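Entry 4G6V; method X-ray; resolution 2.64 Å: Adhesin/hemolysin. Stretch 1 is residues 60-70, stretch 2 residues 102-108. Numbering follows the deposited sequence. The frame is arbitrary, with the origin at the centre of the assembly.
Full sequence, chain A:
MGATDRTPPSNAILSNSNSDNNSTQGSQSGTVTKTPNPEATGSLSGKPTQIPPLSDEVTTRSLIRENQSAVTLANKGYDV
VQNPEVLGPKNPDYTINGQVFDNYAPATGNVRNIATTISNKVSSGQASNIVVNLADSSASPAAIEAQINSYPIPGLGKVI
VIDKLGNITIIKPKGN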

# COMPACT_ATOMS: atom_id res chain seq x y z
N THR A 60 9.93 8.82 -0.94
CA THR A 60 10.14 9.87 0.05
C THR A 60 8.83 10.58 0.43
O THR A 60 8.57 10.81 1.60
CB THR A 60 11.19 10.90 -0.43
OG1 THR A 60 12.46 10.25 -0.56
CG2 THR A 60 11.32 12.06 0.56
N ARG A 61 8.01 10.90 -0.56
CA ARG A 61 6.77 11.62 -0.30
C ARG A 61 5.77 10.79 0.50
O ARG A 61 5.04 11.33 1.31
CB ARG A 61 6.16 12.12 -1.61
CG ARG A 61 4.96 13.04 -1.42
CD ARG A 61 4.09 13.13 -2.68
NE ARG A 61 3.68 11.81 -3.17
CZ ARG A 61 2.67 11.09 -2.68
NH1 ARG A 61 1.92 11.56 -1.67
NH2 ARG A 61 2.39 9.90 -3.20
N SER A 62 5.73 9.48 0.26
CA SER A 62 4.82 8.62 1.03
C SER A 62 5.24 8.50 2.49
O SER A 62 4.39 8.47 3.37
CB SER A 62 4.64 7.22 0.42
OG SER A 62 3.79 7.26 -0.71
N LEU A 63 6.54 8.42 2.76
CA LEU A 63 7.02 8.41 4.14
C LEU A 63 6.80 9.78 4.84
O LEU A 63 6.38 9.82 5.99
CB LEU A 63 8.49 7.96 4.23
CG LEU A 63 8.76 6.56 3.64
CD1 LEU A 63 10.17 6.12 3.93
CD2 LEU A 63 7.76 5.52 4.16
N ILE A 64 7.06 10.88 4.15
CA ILE A 64 6.74 12.20 4.68
C ILE A 64 5.30 12.21 5.16
O ILE A 64 5.02 12.48 6.32
CB ILE A 64 6.93 13.36 3.63
CG1 ILE A 64 8.40 13.57 3.29
CG2 ILE A 64 6.43 14.67 4.17
CD1 ILE A 64 9.25 13.78 4.51
N ARG A 65 4.38 11.89 4.26
CA ARG A 65 2.96 11.97 4.58
C ARG A 65 2.51 11.08 5.75
O ARG A 65 1.55 11.41 6.46
CB ARG A 65 2.13 11.69 3.34
CG ARG A 65 2.42 12.67 2.23
CD ARG A 65 1.58 13.89 2.43
NE ARG A 65 1.73 14.83 1.34
CZ ARG A 65 2.54 15.88 1.37
NH1 ARG A 65 3.27 16.12 2.46
NH2 ARG A 65 2.62 16.70 0.33
N GLU A 66 3.22 9.98 5.97
CA GLU A 66 2.96 9.10 7.11
C GLU A 66 3.38 9.79 8.42
O GLU A 66 2.63 9.83 9.39
CB GLU A 66 3.70 7.77 6.95
CG GLU A 66 3.49 6.82 8.11
CD GLU A 66 4.71 5.96 8.39
OE1 GLU A 66 5.27 5.41 7.43
OE2 GLU A 66 5.11 5.84 9.58
N ASN A 67 4.59 10.33 8.44
CA ASN A 67 5.03 11.06 9.62
C ASN A 67 4.12 12.26 9.88
O ASN A 67 3.83 12.58 11.03
CB ASN A 67 6.50 11.46 9.50
CG ASN A 67 7.45 10.32 9.87
OD1 ASN A 67 7.03 9.30 10.43
ND2 ASN A 67 8.72 10.48 9.55
N GLN A 68 3.64 12.88 8.80
CA GLN A 68 2.75 14.02 8.93
C GLN A 68 1.35 13.68 9.43
O GLN A 68 0.77 14.45 10.19
CB GLN A 68 2.67 14.78 7.62
CG GLN A 68 3.96 15.51 7.28
CD GLN A 68 3.89 16.19 5.92
OE1 GLN A 68 3.33 15.65 4.95
NE2 GLN A 68 4.45 17.39 5.85
N SER A 69 0.79 12.54 9.00
CA SER A 69 -0.53 12.12 9.47
C SER A 69 -0.54 11.87 10.97
O SER A 69 -1.53 12.14 11.64
CB SER A 69 -1.02 10.89 8.72
OG SER A 69 -1.57 11.26 7.48
N ALA A 70 0.58 11.35 11.49
CA ALA A 70 0.73 11.09 12.91
C ALA A 70 0.62 12.39 13.71
O ALA A 70 -0.12 12.48 14.70
CB ALA A 70 2.06 10.39 13.19
N ASP A 102 -2.94 1.97 9.32
CA ASP A 102 -1.94 2.19 8.29
C ASP A 102 -2.23 3.48 7.52
O ASP A 102 -3.39 3.84 7.33
CB ASP A 102 -1.84 0.99 7.34
CG ASP A 102 -0.89 -0.09 7.85
OD1 ASP A 102 -0.26 0.10 8.91
OD2 ASP A 102 -0.77 -1.14 7.17
N ASN A 103 -1.17 4.17 7.09
CA ASN A 103 -1.30 5.39 6.29
C ASN A 103 -1.31 5.08 4.81
O ASN A 103 -0.55 4.24 4.35
CB ASN A 103 -0.17 6.40 6.59
CG ASN A 103 -0.38 7.76 5.89
OD1 ASN A 103 -1.33 8.47 6.19
ND2 ASN A 103 0.51 8.11 4.94
N TYR A 104 -2.18 5.76 4.08
CA TYR A 104 -2.24 5.65 2.62
C TYR A 104 -2.44 7.05 2.03
O TYR A 104 -3.43 7.73 2.32
CB TYR A 104 -3.35 4.68 2.20
CG TYR A 104 -3.80 4.77 0.76
CD1 TYR A 104 -2.88 4.82 -0.28
CD2 TYR A 104 -5.14 4.78 0.45
CE1 TYR A 104 -3.30 4.90 -1.61
CE2 TYR A 104 -5.58 4.84 -0.87
CZ TYR A 104 -4.66 4.90 -1.90
OH TYR A 104 -5.13 4.95 -3.21
N ALA A 105 -1.47 7.48 1.25
CA ALA A 105 -1.44 8.86 0.81
C ALA A 105 -1.53 8.94 -0.71
O ALA A 105 -0.54 9.20 -1.37
CB ALA A 105 -0.19 9.56 1.33
N PRO A 106 -2.73 8.73 -1.25
CA PRO A 106 -2.96 8.66 -2.69
C PRO A 106 -2.51 9.93 -3.38
O PRO A 106 -2.78 11.03 -2.88
CB PRO A 106 -4.49 8.51 -2.79
CG PRO A 106 -5.01 9.13 -1.53
CD PRO A 106 -4.00 8.71 -0.49
N ALA A 107 -1.81 9.78 -4.50
CA ALA A 107 -1.46 10.92 -5.34
C ALA A 107 -2.46 10.97 -6.48
O ALA A 107 -2.70 12.03 -7.07
CB ALA A 107 -0.05 10.79 -5.85
N THR A 108 -3.03 9.81 -6.80
CA THR A 108 -4.09 9.73 -7.78
C THR A 108 -5.31 10.49 -7.28
O THR A 108 -5.54 10.61 -6.06
CB THR A 108 -4.51 8.26 -8.06
OG1 THR A 108 -5.57 8.23 -9.01
CG2 THR A 108 -5.01 7.56 -6.79

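The firmest polar link in this small contact joins the helix to the strand through two short side chains: Ser 69 OG donates to Asn 103 OD1 at 3.1 Å. Both residues point their CA-to-CB bonds toward the opposing stretch, so neither needs a long reach. The nitrogen of that amide is used differently. Asn 103 ND2 lies 3.4 Å from both Glu 66 CA and Glu 66 N, but the latter pair are two donors and form no hydrogen bond; that backbone N is already committed to Ser 62 O within the helix. Here ND2 packs against the helix backbone, where CA atoms of Glu 66 and Asn 103 come within 5.7 Å.

One end of the contact is held more loosely. Arg 61 starts out sideways, yet its chain, t at chi1 and chi2 and p at chi3, brings NH1 to Ala 105 O at 3.4 Å, a weak hydrogen bond made near the guanidinium plane. Ala 107 CB covers one face of the guanidinium, 3.7 Å from Arg 61 NH2.

Between these polar sites the packing is plain: Arg 65 CB meets Ala 105 CB at 3.7 Å. The rest of Arg 65 leads away, and its NH1 donates to Gln 68 OE1 at 2.5 Å. Long side chains here contribute a stem, as Arg 65 does, or reach across, as Arg 61 does.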